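Local coordinates for WbbZ protein (PDB 6X1L) that is functionally uncharacterised but belongs to the polysaccharide pyruvyl transferase family, and so probably modifies a bacterial surface polysaccharide, at residues Asp148-Leu160 against Arg227-Lys239. Residues are numbered along the deposited sequence; the frame is centred on the assembly and turned at random.
Sequences DDMAFYLDLNKYL and RLHVAILASLLGK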
# COMPACT_ATOMS: atom_id res chain seq x y z
N ASP A 148 1.85 23.18 -12.17
CA ASP A 148 0.99 22.19 -11.53
C ASP A 148 1.78 21.32 -10.56
O ASP A 148 2.97 21.07 -10.73
CB ASP A 148 0.32 21.31 -12.58
CG ASP A 148 -0.78 22.03 -13.33
OD1 ASP A 148 -1.57 22.75 -12.69
OD2 ASP A 148 -0.85 21.87 -14.57
N ASP A 149 1.08 20.87 -9.51
CA ASP A 149 1.60 19.80 -8.66
C ASP A 149 2.13 18.67 -9.52
O ASP A 149 1.63 18.40 -10.62
CB ASP A 149 0.49 19.29 -7.74
CG ASP A 149 0.95 18.16 -6.82
OD1 ASP A 149 1.49 18.45 -5.73
OD2 ASP A 149 0.77 16.98 -7.18
N MSE A 150 3.19 18.01 -9.04
CA MSE A 150 3.85 16.96 -9.80
C MSE A 150 2.89 15.84 -10.23
O MSE A 150 3.06 15.27 -11.32
CB MSE A 150 5.01 16.35 -9.00
CG MSE A 150 6.19 17.27 -8.76
SE MSE A 150 6.97 17.98 -10.41
CE MSE A 150 7.60 16.33 -11.22
N ALA A 151 1.89 15.55 -9.40
CA ALA A 151 1.00 14.42 -9.69
C ALA A 151 0.30 14.55 -11.03
O ALA A 151 -0.11 13.54 -11.60
CB ALA A 151 -0.03 14.25 -8.57
N PHE A 152 0.15 15.77 -11.56
CA PHE A 152 -0.41 15.87 -12.89
C PHE A 152 0.53 15.32 -13.96
O PHE A 152 0.08 15.05 -15.08
CB PHE A 152 -0.81 17.32 -13.17
CG PHE A 152 -1.91 17.82 -12.27
CD1 PHE A 152 -3.25 17.57 -12.58
CD2 PHE A 152 -1.62 18.49 -11.10
CE1 PHE A 152 -4.26 17.99 -11.74
CE2 PHE A 152 -2.63 18.92 -10.26
CZ PHE A 152 -3.96 18.67 -10.58
N TYR A 153 1.80 15.11 -13.62
CA TYR A 153 2.76 14.46 -14.51
C TYR A 153 2.70 12.94 -14.45
O TYR A 153 3.51 12.28 -15.12
CB TYR A 153 4.19 14.90 -14.19
CG TYR A 153 4.61 16.21 -14.83
CD1 TYR A 153 5.17 16.23 -16.10
CD2 TYR A 153 4.46 17.41 -14.15
CE1 TYR A 153 5.56 17.42 -16.69
CE2 TYR A 153 4.85 18.61 -14.73
CZ TYR A 153 5.39 18.60 -16.00
OH TYR A 153 5.78 19.79 -16.59
N LEU A 154 1.80 12.36 -13.66
CA LEU A 154 1.77 10.91 -13.48
C LEU A 154 1.49 10.21 -14.80
O LEU A 154 0.52 10.53 -15.49
CB LEU A 154 0.72 10.54 -12.44
CG LEU A 154 0.72 9.11 -11.88
CD1 LEU A 154 1.92 8.88 -10.99
CD2 LEU A 154 -0.58 8.86 -11.13
N ASP A 155 2.35 9.25 -15.15
CA ASP A 155 2.17 8.43 -16.34
C ASP A 155 1.09 7.39 -16.04
O ASP A 155 1.36 6.21 -15.78
CB ASP A 155 3.48 7.78 -16.76
CG ASP A 155 3.38 7.03 -18.06
OD1 ASP A 155 2.33 7.14 -18.74
OD2 ASP A 155 4.34 6.31 -18.41
N LEU A 156 -0.17 7.84 -16.14
CA LEU A 156 -1.29 7.15 -15.50
C LEU A 156 -1.48 5.72 -16.00
O LEU A 156 -1.87 4.84 -15.23
CB LEU A 156 -2.57 7.96 -15.71
CG LEU A 156 -3.85 7.49 -15.02
CD1 LEU A 156 -3.67 7.51 -13.51
CD2 LEU A 156 -5.01 8.37 -15.43
N ASN A 157 -1.20 5.46 -17.28
CA ASN A 157 -1.60 4.19 -17.87
C ASN A 157 -0.82 3.00 -17.33
O ASN A 157 -1.28 1.86 -17.46
CB ASN A 157 -1.49 4.25 -19.39
CG ASN A 157 -2.61 5.06 -20.02
OD1 ASN A 157 -2.56 6.28 -20.05
ND2 ASN A 157 -3.63 4.37 -20.51
N LYS A 158 0.35 3.22 -16.73
CA LYS A 158 1.10 2.11 -16.15
C LYS A 158 0.70 1.81 -14.72
O LYS A 158 1.22 0.86 -14.13
CB LYS A 158 2.60 2.38 -16.23
CG LYS A 158 3.11 3.48 -15.33
CD LYS A 158 4.61 3.65 -15.51
CE LYS A 158 5.15 4.76 -14.64
NZ LYS A 158 6.61 4.93 -14.82
N TYR A 159 -0.22 2.59 -14.14
CA TYR A 159 -0.75 2.34 -12.81
C TYR A 159 -2.14 1.72 -12.81
O TYR A 159 -2.58 1.22 -11.77
CB TYR A 159 -0.80 3.66 -12.01
CG TYR A 159 0.53 4.35 -11.86
CD1 TYR A 159 1.00 5.22 -12.85
CD2 TYR A 159 1.31 4.16 -10.73
CE1 TYR A 159 2.22 5.85 -12.71
CE2 TYR A 159 2.53 4.80 -10.58
CZ TYR A 159 2.98 5.65 -11.58
OH TYR A 159 4.19 6.28 -11.45
N LEU A 160 -2.84 1.75 -13.95
CA LEU A 160 -4.24 1.36 -13.98
C LEU A 160 -4.40 -0.15 -13.91
O LEU A 160 -3.60 -0.91 -14.46
CB LEU A 160 -4.90 1.89 -15.26
CG LEU A 160 -4.84 3.41 -15.47
CD1 LEU A 160 -5.50 3.81 -16.79
CD2 LEU A 160 -5.48 4.15 -14.31
N ARG A 227 -8.87 15.10 0.80
CA ARG A 227 -7.47 14.72 0.64
C ARG A 227 -7.03 15.11 -0.76
O ARG A 227 -7.56 14.58 -1.75
CB ARG A 227 -7.29 13.21 0.86
CG ARG A 227 -7.49 12.74 2.28
CD ARG A 227 -6.34 13.20 3.17
NE ARG A 227 -6.22 12.38 4.37
CZ ARG A 227 -5.33 12.60 5.34
NH1 ARG A 227 -4.49 13.62 5.24
NH2 ARG A 227 -5.29 11.81 6.40
N LEU A 228 -6.06 16.01 -0.85
CA LEU A 228 -5.70 16.63 -2.12
C LEU A 228 -5.40 15.58 -3.19
O LEU A 228 -5.98 15.61 -4.28
CB LEU A 228 -4.49 17.55 -1.94
CG LEU A 228 -3.99 18.22 -3.21
CD1 LEU A 228 -5.10 19.05 -3.84
CD2 LEU A 228 -2.78 19.08 -2.90
N HIS A 229 -4.51 14.64 -2.89
CA HIS A 229 -4.07 13.74 -3.94
C HIS A 229 -5.04 12.59 -4.20
O HIS A 229 -4.96 11.99 -5.27
CB HIS A 229 -2.66 13.24 -3.63
CG HIS A 229 -1.63 14.30 -3.86
ND1 HIS A 229 -1.27 15.21 -2.89
CD2 HIS A 229 -0.93 14.63 -4.97
CE1 HIS A 229 -0.37 16.04 -3.38
NE2 HIS A 229 -0.15 15.72 -4.64
N VAL A 230 -5.96 12.32 -3.29
CA VAL A 230 -7.13 11.53 -3.66
C VAL A 230 -7.95 12.28 -4.71
O VAL A 230 -8.34 11.72 -5.74
CB VAL A 230 -7.98 11.20 -2.42
CG1 VAL A 230 -9.28 10.52 -2.84
CG2 VAL A 230 -7.20 10.32 -1.46
N ALA A 231 -8.21 13.56 -4.46
CA ALA A 231 -8.95 14.36 -5.43
C ALA A 231 -8.22 14.43 -6.77
O ALA A 231 -8.85 14.33 -7.83
CB ALA A 231 -9.20 15.77 -4.87
N ILE A 232 -6.90 14.60 -6.73
CA ILE A 232 -6.13 14.66 -7.97
C ILE A 232 -6.20 13.33 -8.71
O ILE A 232 -6.47 13.28 -9.92
CB ILE A 232 -4.67 15.08 -7.68
CG1 ILE A 232 -4.61 16.58 -7.36
CG2 ILE A 232 -3.78 14.76 -8.86
CD1 ILE A 232 -3.25 17.05 -6.92
N LEU A 233 -5.95 12.22 -8.01
CA LEU A 233 -5.99 10.90 -8.64
C LEU A 233 -7.35 10.64 -9.27
O LEU A 233 -7.45 10.23 -10.43
CB LEU A 233 -5.65 9.81 -7.63
CG LEU A 233 -4.19 9.61 -7.21
CD1 LEU A 233 -4.11 8.47 -6.22
CD2 LEU A 233 -3.31 9.35 -8.43
N ALA A 234 -8.42 10.87 -8.50
CA ALA A 234 -9.76 10.66 -9.04
C ALA A 234 -10.04 11.58 -10.22
O ALA A 234 -10.75 11.18 -11.15
CB ALA A 234 -10.80 10.87 -7.93
N SER A 235 -9.50 12.80 -10.21
CA SER A 235 -9.66 13.70 -11.34
C SER A 235 -8.95 13.17 -12.58
O SER A 235 -9.49 13.24 -13.69
CB SER A 235 -9.14 15.10 -11.00
OG SER A 235 -9.93 15.71 -9.99
N LEU A 236 -7.72 12.66 -12.41
CA LEU A 236 -7.03 12.00 -13.51
C LEU A 236 -7.83 10.82 -14.05
O LEU A 236 -7.81 10.55 -15.25
CB LEU A 236 -5.65 11.53 -13.06
CG LEU A 236 -4.67 12.61 -12.59
CD1 LEU A 236 -3.33 11.98 -12.23
CD2 LEU A 236 -4.49 13.67 -13.67
N LEU A 237 -8.54 10.11 -13.17
CA LEU A 237 -9.35 8.97 -13.58
C LEU A 237 -10.66 9.38 -14.24
O LEU A 237 -11.42 8.50 -14.66
CB LEU A 237 -9.64 8.08 -12.37
CG LEU A 237 -8.42 7.44 -11.70
CD1 LEU A 237 -8.81 6.76 -10.40
CD2 LEU A 237 -7.76 6.45 -12.64
N GLY A 238 -10.95 10.67 -14.34
CA GLY A 238 -12.20 11.11 -14.92
C GLY A 238 -13.41 10.86 -14.05
O GLY A 238 -14.53 10.82 -14.56
N LYS A 239 -13.22 10.70 -12.74
CA LYS A 239 -14.33 10.41 -11.85
C LYS A 239 -15.11 11.68 -11.53
O LYS A 239 -14.64 12.80 -11.74
CB LYS A 239 -13.83 9.78 -10.55
CG LYS A 239 -12.97 8.55 -10.73
CD LYS A 239 -13.77 7.41 -11.34
CE LYS A 239 -12.96 6.12 -11.35
NZ LYS A 239 -13.70 5.04 -12.04
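His229 and Asp149 make the polar end of an otherwise greasy interface: NE2 of His229 donates to OD2 of Asp149 at 3.0 Å, meeting the oxygen from above the carboxylate plane, with ring and carboxylate turned 58° apart. From the opposite face of that plane the backbone N of Ala151 reaches the same OD2 at 2.9 Å, an Asx turn, while the methyl of Ala151 sits at the edge of the imidazole. Next along the helix, Ile232 lies crosswise to Phe152, CD1 of Ile232 being 3.9 Å from CE2 of Phe152. CG2 of Ile232 covers one ring face. CD1 of Leu236 then packs against the Ala151 carbonyl oxygen, CD2 of Leu156 lies 3.6 Å from O of Leu236, and the side chains of Leu160 and Leu237 run past each other in opposite directions, their CD2 atoms 3.6 Å apart. Residues 148-160 belong to the connection from the six-stranded to the four-stranded parallel sheet, and helix 228-236 links strands 220-225 and 240-243 of the latter, consistent with a GT-B-like architecture. Behind the contact, Arg125 forms a salt bridge with OD1 of Asp149; held at both oxygens, the carboxylate is probably restricted in rotation. Ile38 of helix 33-48 touches His229.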